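Local coordinates for protein PpiC-type peptidyl-prolyl cis-trans isomerase (Novosphingobium aromaticivorans, PDB 3GPK) that probably catalyses the cis-trans isomerisation of peptide bonds preceding proline, through this parvulin-type (PpiC) domain of a longer periplasmic chaperone, at residues A[8-13]-A[96-101]; A[71-76]-A[89-94]; A[13-18]-A[27-32]. One frame throughout, in Å; residues are numbered along the deposited sequence.

Contact 1. Residues A[8-13]-A[96-101]; sequences YRIGEI and SILYLI
Gly11 and Ile13 of strand 8-13 pair antiparallel with Tyr99 and Ile97 of strand 96-101 as hydrogen-bonded pairs. Gly11 N bonds to Tyr99 O at 2.8 Å; at the far end Ile13 N reaches Ile97 O at 3.0 Å. Packing is tight on the buried face of Ile10, Leu98 and Leu100. There Leu100 CD1 meets the ring edge of Tyr8 at CD1 (3.8 Å), and Leu98 CD2 touches Ile10 CG2 at 4.0 Å. On the same face, Glu12 extends with CG anti to the backbone N (chi1 171°), and its OE2 accepts from Ser96 OG (2.7 Å) through the anti lone pair. An alanine in place of this glutamate would probably leave the hydroxyl of buried Ser96 without this acceptor. The solvent side differs in exposure and bond quality: exposed Ile101 lays CG2 against CD of the partly exposed Arg9 (3.8 Å), its N gives Arg9 O a weak, bent bond (125°), and the Arg9 guanidinium turns to a salt bridge with Asp60. These are the two central strands of the sheet: strand 60-64 flanks 8-13, strand 85-91 flanks 96-101, helix 71-79 packs on Ile10 and Leu98, and helix 22-37 on Ile13 and Ile97.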
loop_
_atom_site.group_PDB
_atom_site.type_symbol
_atom_site.label_atom_id
_atom_site.label_comp_id
_atom_site.label_asym_id
_atom_site.label_seq_id
_atom_site.Cartn_x
_atom_site.Cartn_y
_atom_site.Cartn_z
ATOM N N TYR A 8 1.015 6.870 -9.726
ATOM C CA TYR A 8 1.213 5.514 -9.256
ATOM C C TYR A 8 -0.092 4.792 -9.033
ATOM O O TYR A 8 -1.023 5.359 -8.472
ATOM C CB TYR A 8 1.974 5.536 -7.929
ATOM C CG TYR A 8 3.302 6.249 -7.969
ATOM C CD1 TYR A 8 4.498 5.534 -7.944
ATOM C CD2 TYR A 8 3.366 7.641 -8.034
ATOM C CE1 TYR A 8 5.728 6.187 -7.981
ATOM C CE2 TYR A 8 4.586 8.303 -8.074
ATOM C CZ TYR A 8 5.762 7.569 -8.047
ATOM O OH TYR A 8 6.969 8.225 -8.080
ATOM N N ARG A 9 -0.159 3.543 -9.487
ATOM C CA ARG A 9 -1.340 2.734 -9.238
ATOM C C ARG A 9 -0.886 1.896 -8.053
ATOM O O ARG A 9 -0.029 1.019 -8.185
ATOM C CB ARG A 9 -1.683 1.836 -10.419
ATOM C CG ARG A 9 -3.022 1.145 -10.216
ATOM C CD ARG A 9 -3.456 0.362 -11.431
ATOM N NE ARG A 9 -4.849 -0.067 -11.326
ATOM C CZ ARG A 9 -5.883 0.764 -11.235
ATOM N NH1 ARG A 9 -5.686 2.074 -11.232
ATOM N NH2 ARG A 9 -7.119 0.285 -11.171
ATOM N N ILE A 10 -1.451 2.182 -6.889
ATOM C CA ILE A 10 -1.044 1.499 -5.673
ATOM C C ILE A 10 -2.143 0.714 -4.984
ATOM O O ILE A 10 -3.306 1.119 -4.979
ATOM C CB ILE A 10 -0.458 2.530 -4.669
ATOM C CG1 ILE A 10 0.785 3.186 -5.270
ATOM C CG2 ILE A 10 -0.120 1.860 -3.344
ATOM C CD1 ILE A 10 1.339 4.329 -4.448
ATOM N N GLY A 11 -1.751 -0.422 -4.416
ATOM C CA GLY A 11 -2.670 -1.252 -3.665
ATOM C C GLY A 11 -2.277 -1.055 -2.212
ATOM O O GLY A 11 -1.090 -0.961 -1.900
ATOM N N GLU A 12 -3.259 -0.970 -1.323
ATOM C CA GLU A 12 -2.962 -0.778 0.098
ATOM C C GLU A 12 -3.786 -1.653 1.024
ATOM O O GLU A 12 -4.974 -1.871 0.797
ATOM C CB GLU A 12 -3.189 0.693 0.508
ATOM C CG GLU A 12 -3.108 0.929 2.035
ATOM C CD GLU A 12 -3.421 2.355 2.452
ATOM O OE1 GLU A 12 -4.308 2.978 1.827
ATOM O OE2 GLU A 12 -2.790 2.845 3.416
ATOM N N ILE A 13 -3.133 -2.167 2.062
ATOM C CA ILE A 13 -3.795 -2.941 3.104
ATOM C C ILE A 13 -3.466 -2.154 4.369
ATOM O O ILE A 13 -2.300 -2.033 4.736
ATOM C CB ILE A 13 -3.231 -4.374 3.244
ATOM C CG1 ILE A 13 -3.578 -5.204 1.999
ATOM C CG2 ILE A 13 -3.800 -5.018 4.506
ATOM C CD1 ILE A 13 -3.043 -6.636 2.028
ATOM N N SER A 96 0.515 0.210 7.123
ATOM C CA SER A 96 0.046 -0.065 5.773
ATOM C C SER A 96 1.054 -0.913 5.016
ATOM O O SER A 96 2.264 -0.819 5.245
ATOM C CB SER A 96 -0.176 1.227 4.986
ATOM O OG SER A 96 -1.280 1.947 5.491
ATOM N N ILE A 97 0.527 -1.763 4.141
ATOM C CA ILE A 97 1.327 -2.604 3.271
ATOM C C ILE A 97 0.996 -2.059 1.886
ATOM O O ILE A 97 -0.174 -1.886 1.550
ATOM C CB ILE A 97 0.904 -4.089 3.343
ATOM C CG1 ILE A 97 1.082 -4.616 4.770
ATOM C CG2 ILE A 97 1.745 -4.920 2.363
ATOM C CD1 ILE A 97 0.505 -6.020 4.974
ATOM N N LEU A 98 2.017 -1.773 1.088
ATOM C CA LEU A 98 1.782 -1.240 -0.247
ATOM C C LEU A 98 2.207 -2.204 -1.339
ATOM O O LEU A 98 3.103 -3.028 -1.153
ATOM C CB LEU A 98 2.543 0.073 -0.438
ATOM C CG LEU A 98 2.283 1.200 0.552
ATOM C CD1 LEU A 98 3.213 2.355 0.211
ATOM C CD2 LEU A 98 0.815 1.633 0.502
ATOM N N TYR A 99 1.540 -2.087 -2.481
ATOM C CA TYR A 99 1.833 -2.900 -3.648
ATOM C C TYR A 99 1.823 -1.958 -4.843
ATOM O O TYR A 99 0.794 -1.358 -5.164
ATOM C CB TYR A 99 0.772 -3.994 -3.808
ATOM C CG TYR A 99 0.993 -4.924 -4.985
ATOM C CD1 TYR A 99 2.272 -5.365 -5.322
ATOM C CD2 TYR A 99 -0.084 -5.394 -5.735
ATOM C CE1 TYR A 99 2.476 -6.255 -6.378
ATOM C CE2 TYR A 99 0.108 -6.283 -6.794
ATOM C CZ TYR A 99 1.391 -6.708 -7.106
ATOM O OH TYR A 99 1.584 -7.586 -8.150
ATOM N N LEU A 100 2.975 -1.800 -5.486
ATOM C CA LEU A 100 3.056 -0.922 -6.645
ATOM C C LEU A 100 2.599 -1.679 -7.886
ATOM O O LEU A 100 3.387 -2.354 -8.551
ATOM C CB LEU A 100 4.478 -0.393 -6.824
ATOM C CG LEU A 100 4.618 0.680 -7.912
ATOM C CD1 LEU A 100 3.617 1.808 -7.675
ATOM C CD2 LEU A 100 6.039 1.223 -7.903
ATOM N N ILE A 101 1.309 -1.551 -8.184
ATOM C CA ILE A 101 0.683 -2.224 -9.314
ATOM C C ILE A 101 1.128 -1.710 -10.677
ATOM O O ILE A 101 1.416 -2.493 -11.578
ATOM C CB ILE A 101 -0.855 -2.098 -9.236
ATOM C CG1 ILE A 101 -1.363 -2.691 -7.917
ATOM C CG2 ILE A 101 -1.492 -2.786 -10.434
ATOM C CD1 ILE A 101 -2.812 -2.365 -7.605
#

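Contact 2. Residues A[71-76]-A[89-94]; sequences TELATT and VEIRGG. With SO4 (sulfate ion), chain C.
Glu72 on the first turn of helix 71-79 leans over the end of strand 85-91. Its CB meets Glu90 O and Ile91 CG2 (3.4 and 3.9 Å); CG, anti to the carbonyl carbon (chi1 -65°), comes 3.2 Å from the same Glu90 O; the chain then bends at chi2. At the tip, OE1 accepts from a water at 2.7 Å, and that water in turn accepts from Arg92 N, so the carboxylate is linked to the turn backbone. Arg92 NH1 stays 4.5 Å from Glu72 OE1, which sits well out of the guanidinium plane, leaving opposite charges near each other without a salt bridge. Beneath, Leu73 CD2 packs on Val89 CB at 3.7 Å and Leu73 CG on Ile91 CG2, while Thr76 and Val89 meet tip to tip. A sulfate, probably from the crystallisation liquor, joins the two segments at the surface: Thr71 OG1 donates to its O3 (2.6 Å) and Arg92 NH2 to its O2 (3.0 Å). Lys22 holds the type I turn of Ile91 to Gly94 from elsewhere, bonding Ile91 O and Arg92 O. The chemistry is thus layered, apolar next to the sheet and polar at the rim, where water links helix and turn; the sulfate bridge may exist only in the crystal.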
loop_
_atom_site.group_PDB
_atom_site.type_symbol
_atom_site.label_atom_id
_atom_site.label_comp_id
_atom_site.label_asym_id
_atom_site.label_seq_id
_atom_site.Cartn_x
_atom_site.Cartn_y
_atom_site.Cartn_z
ATOM N N THR A 71 3.003 11.311 4.362
ATOM C CA THR A 71 4.446 11.304 4.189
ATOM C C THR A 71 5.123 9.932 4.229
ATOM O O THR A 71 5.898 9.598 3.329
ATOM C CB THR A 71 5.092 12.224 5.229
ATOM O OG1 THR A 71 4.584 13.552 5.046
ATOM C CG2 THR A 71 6.608 12.237 5.084
ATOM N N GLU A 72 4.824 9.146 5.262
ATOM C CA GLU A 72 5.424 7.820 5.428
ATOM C C GLU A 72 5.209 6.932 4.209
ATOM O O GLU A 72 6.122 6.240 3.769
ATOM C CB GLU A 72 4.849 7.109 6.659
ATOM C CG GLU A 72 5.149 7.757 8.008
ATOM C CD GLU A 72 4.427 9.079 8.207
ATOM O OE1 GLU A 72 3.252 9.190 7.801
ATOM O OE2 GLU A 72 5.041 10.002 8.782
ATOM N N LEU A 73 3.997 6.945 3.667
ATOM C CA LEU A 73 3.699 6.121 2.504
ATOM C C LEU A 73 4.188 6.735 1.199
ATOM O O LEU A 73 4.585 6.017 0.276
ATOM C CB LEU A 73 2.195 5.843 2.439
ATOM C CG LEU A 73 1.652 5.168 3.700
ATOM C CD1 LEU A 73 0.158 4.937 3.557
ATOM C CD2 LEU A 73 2.375 3.847 3.932
ATOM N N ALA A 74 4.165 8.064 1.122
ATOM C CA ALA A 74 4.623 8.770 -0.071
ATOM C C ALA A 74 6.117 8.539 -0.283
ATOM O O ALA A 74 6.564 8.243 -1.395
ATOM C CB ALA A 74 4.345 10.264 0.070
ATOM N N THR A 75 6.891 8.675 0.788
ATOM C CA THR A 75 8.329 8.481 0.691
ATOM C C THR A 75 8.686 7.016 0.417
ATOM O O THR A 75 9.718 6.732 -0.189
ATOM C CB THR A 75 9.052 8.986 1.967
ATOM O OG1 THR A 75 8.527 8.328 3.124
ATOM C CG2 THR A 75 8.860 10.492 2.122
ATOM N N THR A 76 7.829 6.089 0.846
ATOM C CA THR A 76 8.074 4.669 0.603
ATOM C C THR A 76 7.784 4.351 -0.861
ATOM O O THR A 76 8.570 3.675 -1.538
ATOM C CB THR A 76 7.163 3.760 1.478
ATOM O OG1 THR A 76 7.517 3.890 2.860
ATOM C CG2 THR A 76 7.318 2.303 1.057
ATOM N N VAL A 89 4.496 -0.356 6.831
ATOM C CA VAL A 89 4.991 0.993 7.064
ATOM C C VAL A 89 4.119 1.657 8.119
ATOM O O VAL A 89 2.899 1.731 7.960
ATOM C CB VAL A 89 4.921 1.847 5.778
ATOM C CG1 VAL A 89 5.430 3.254 6.054
ATOM C CG2 VAL A 89 5.734 1.198 4.670
ATOM N N GLU A 90 4.734 2.145 9.193
ATOM C CA GLU A 90 3.961 2.804 10.237
ATOM C C GLU A 90 3.460 4.174 9.803
ATOM O O GLU A 90 4.186 4.933 9.167
ATOM C CB GLU A 90 4.790 2.988 11.519
ATOM C CG GLU A 90 4.013 3.726 12.604
ATOM C CD GLU A 90 4.784 3.923 13.899
ATOM O OE1 GLU A 90 6.020 3.748 13.904
ATOM O OE2 GLU A 90 4.144 4.269 14.914
ATOM N N ILE A 91 2.208 4.468 10.135
ATOM C CA ILE A 91 1.620 5.775 9.864
ATOM C C ILE A 91 0.925 6.143 11.166
ATOM O O ILE A 91 0.836 5.320 12.069
ATOM C CB ILE A 91 0.614 5.767 8.686
ATOM C CG1 ILE A 91 -0.511 4.760 8.936
ATOM C CG2 ILE A 91 1.356 5.473 7.391
ATOM C CD1 ILE A 91 -1.581 4.793 7.870
ATOM N N ARG A 92 0.431 7.369 11.283
ATOM C CA ARG A 92 -0.192 7.769 12.535
ATOM C C ARG A 92 -1.223 6.802 13.111
ATOM O O ARG A 92 -1.165 6.470 14.293
ATOM C CB ARG A 92 -0.820 9.157 12.400
ATOM C CG ARG A 92 0.178 10.255 12.100
ATOM C CD ARG A 92 -0.456 11.625 12.270
ATOM N NE ARG A 92 0.494 12.702 12.011
ATOM C CZ ARG A 92 1.008 12.971 10.816
ATOM N NH1 ARG A 92 0.661 12.241 9.762
ATOM N NH2 ARG A 92 1.872 13.969 10.674
ATOM N N GLY A 93 -2.150 6.336 12.282
ATOM C CA GLY A 93 -3.194 5.451 12.772
ATOM C C GLY A 93 -2.985 3.949 12.727
ATOM O O GLY A 93 -3.905 3.193 13.043
ATOM N N GLY A 94 -1.791 3.512 12.346
ATOM C CA GLY A 94 -1.526 2.085 12.279
ATOM C C GLY A 94 -0.407 1.734 11.319
ATOM O O GLY A 94 0.640 2.384 11.319
HETATM S S SO4 C . 3.659 15.481 8.012
HETATM O O1 SO4 C . 3.351 16.834 7.506
HETATM O O2 SO4 C . 2.491 14.603 7.803
HETATM O O3 SO4 C . 4.824 14.945 7.283
HETATM O O4 SO4 C . 3.967 15.537 9.457
HETATM O O HOH W 1 0.914 9.272 9.105
#

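Contact 3. Residues A[13-18]-A[27-32]; sequences IFLAAT and ANAEKI
Leu15 carries most of the apolar contacts between strand 13-16 and helix 27-32, whose short axes run nearly antiparallel (161°) and approach to 9.7 Å. Its CD1 does the touching: it lies 3.8 Å from Ala29 CB, equally close to Ala29 CA, and 4.0 Å from Ile32 CD1. CG stands anti to the carbonyl carbon (chi1 -60°), and the leucine reaches the helix surface where the small Ala29 lets it come near the backbone. One turn along the helix face, Ile32 bridges two strand residues, CD1 reaching Leu15 and CG2 meeting Ile13 CD1 at 4.2 Å. Asn28 adds a peripheral touch, its CB 4.3 Å from Leu15 CD1.

No hydrogen bond crosses between the segments; the polar groups bond within the helix or to other parts of the chain. Asn28 OD1 accepts from Gln24 one turn earlier in the helix, and Lys31 N and Ile32 N bond to Ala27 O and Asn28 O in the regular helical pattern. On the strand, Phe14 N donates to Ser50 OG.

Helix 42-49 also borders this layer, placing Phe42 and Ala46 on Ile13 and Tyr45 and Tyr49 on Ile32. The contact is buried helix-on-sheet packing; with methyl-to-methyl touching and no directional bond across it, the helix is held against the strand by close apolar fit and burial.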
loop_
_atom_site.group_PDB
_atom_site.type_symbol
_atom_site.label_atom_id
_atom_site.label_comp_id
_atom_site.label_asym_id
_atom_site.label_seq_id
_atom_site.Cartn_x
_atom_site.Cartn_y
_atom_site.Cartn_z
ATOM N N ILE A 13 -3.133 -2.167 2.062
ATOM C CA ILE A 13 -3.795 -2.941 3.104
ATOM C C ILE A 13 -3.466 -2.154 4.369
ATOM O O ILE A 13 -2.300 -2.033 4.736
ATOM C CB ILE A 13 -3.231 -4.374 3.244
ATOM C CG1 ILE A 13 -3.578 -5.204 1.999
ATOM C CG2 ILE A 13 -3.800 -5.018 4.506
ATOM C CD1 ILE A 13 -3.043 -6.636 2.028
ATOM N N PHE A 14 -4.487 -1.597 5.012
ATOM C CA PHE A 14 -4.292 -0.808 6.220
ATOM C C PHE A 14 -4.793 -1.518 7.463
ATOM O O PHE A 14 -5.908 -2.031 7.478
ATOM C CB PHE A 14 -5.018 0.531 6.082
ATOM C CG PHE A 14 -5.086 1.317 7.360
ATOM C CD1 PHE A 14 -3.932 1.837 7.936
ATOM C CD2 PHE A 14 -6.305 1.513 8.000
ATOM C CE1 PHE A 14 -3.987 2.539 9.135
ATOM C CE2 PHE A 14 -6.372 2.212 9.198
ATOM C CZ PHE A 14 -5.211 2.726 9.768
ATOM N N LEU A 15 -3.965 -1.544 8.504
ATOM C CA LEU A 15 -4.350 -2.161 9.768
ATOM C C LEU A 15 -4.236 -1.078 10.832
ATOM O O LEU A 15 -3.144 -0.582 11.110
ATOM C CB LEU A 15 -3.426 -3.328 10.119
ATOM C CG LEU A 15 -3.347 -4.512 9.151
ATOM C CD1 LEU A 15 -2.607 -5.644 9.844
ATOM C CD2 LEU A 15 -4.744 -4.977 8.746
ATOM N N ALA A 16 -5.373 -0.705 11.408
ATOM C CA ALA A 16 -5.400 0.338 12.427
ATOM C C ALA A 16 -4.854 -0.156 13.756
ATOM O O ALA A 16 -5.019 -1.320 14.117
ATOM C CB ALA A 16 -6.827 0.846 12.606
ATOM N N ALA A 17 -4.196 0.734 14.489
ATOM C CA ALA A 17 -3.651 0.360 15.786
ATOM C C ALA A 17 -3.352 1.569 16.647
ATOM O O ALA A 17 -2.783 2.556 16.177
ATOM C CB ALA A 17 -2.377 -0.466 15.609
ATOM N N THR A 18 -3.746 1.488 17.912
ATOM C CA THR A 18 -3.463 2.564 18.843
ATOM C C THR A 18 -1.980 2.390 19.139
ATOM O O THR A 18 -1.418 1.327 18.867
ATOM C CB THR A 18 -4.274 2.413 20.137
ATOM O OG1 THR A 18 -4.012 1.131 20.717
ATOM C CG2 THR A 18 -5.763 2.537 19.849
ATOM N N ALA A 27 3.046 -7.067 14.027
ATOM C CA ALA A 27 3.296 -8.495 13.892
ATOM C C ALA A 27 2.272 -9.109 12.951
ATOM O O ALA A 27 2.612 -9.947 12.119
ATOM C CB ALA A 27 3.221 -9.173 15.257
ATOM N N ASN A 28 1.017 -8.692 13.094
ATOM C CA ASN A 28 -0.050 -9.212 12.250
ATOM C C ASN A 28 0.206 -8.812 10.807
ATOM O O ASN A 28 0.043 -9.621 9.898
ATOM C CB ASN A 28 -1.420 -8.670 12.686
ATOM C CG ASN A 28 -1.765 -9.018 14.124
ATOM O OD1 ASN A 28 -1.225 -9.961 14.697
ATOM N ND2 ASN A 28 -2.690 -8.261 14.709
ATOM N N ALA A 29 0.604 -7.559 10.607
ATOM C CA ALA A 29 0.883 -7.045 9.268
ATOM C C ALA A 29 2.067 -7.761 8.625
ATOM O O ALA A 29 2.038 -8.074 7.437
ATOM C CB ALA A 29 1.151 -5.541 9.329
ATOM N N GLU A 30 3.110 -8.023 9.408
ATOM C CA GLU A 30 4.283 -8.702 8.867
ATOM C C GLU A 30 3.929 -10.107 8.395
ATOM O O GLU A 30 4.450 -10.571 7.389
ATOM C CB GLU A 30 5.406 -8.755 9.912
ATOM C CG GLU A 30 6.628 -9.588 9.510
ATOM C CD GLU A 30 7.306 -9.108 8.240
ATOM O OE1 GLU A 30 7.165 -7.913 7.888
ATOM O OE2 GLU A 30 8.003 -9.924 7.594
ATOM N N LYS A 31 3.053 -10.793 9.120
ATOM C CA LYS A 31 2.659 -12.135 8.700
ATOM C C LYS A 31 1.936 -12.060 7.353
ATOM O O LYS A 31 2.069 -12.953 6.516
ATOM C CB LYS A 31 1.758 -12.788 9.755
ATOM C CG LYS A 31 2.503 -13.246 11.012
ATOM C CD LYS A 31 3.567 -14.284 10.678
ATOM C CE LYS A 31 4.143 -14.922 11.934
ATOM N NZ LYS A 31 5.150 -15.978 11.615
ATOM N N ILE A 32 1.173 -10.991 7.146
ATOM C CA ILE A 32 0.454 -10.815 5.890
ATOM C C ILE A 32 1.460 -10.554 4.771
ATOM O O ILE A 32 1.356 -11.122 3.688
ATOM C CB ILE A 32 -0.561 -9.651 5.995
ATOM C CG1 ILE A 32 -1.685 -10.048 6.960
ATOM C CG2 ILE A 32 -1.138 -9.315 4.611
ATOM C CD1 ILE A 32 -2.540 -8.878 7.433
#

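In the fold
All three contacts lie in one PpiC-type domain and reach the same four-stranded antiparallel sheet. Contact 1, whose centre lies about 3 Å from that of the chain, pairs its two middle strands, 7-16 and 94-104, and closes a loop of chain in which contacts 3 and 2 follow in series. Contact 3 shares Ile13 with it and brings helix 22-37 onto one face, their centres about 14 Å apart. Contact 2, its centre about 12 Å from those of the other two, brings helix 71-79 to edge strand 85-91 on the opposite face. Sheet and flanking helices thus form the compact alpha/beta core of a parvulin-like fold, with the first and last strands of the chain paired at its middle.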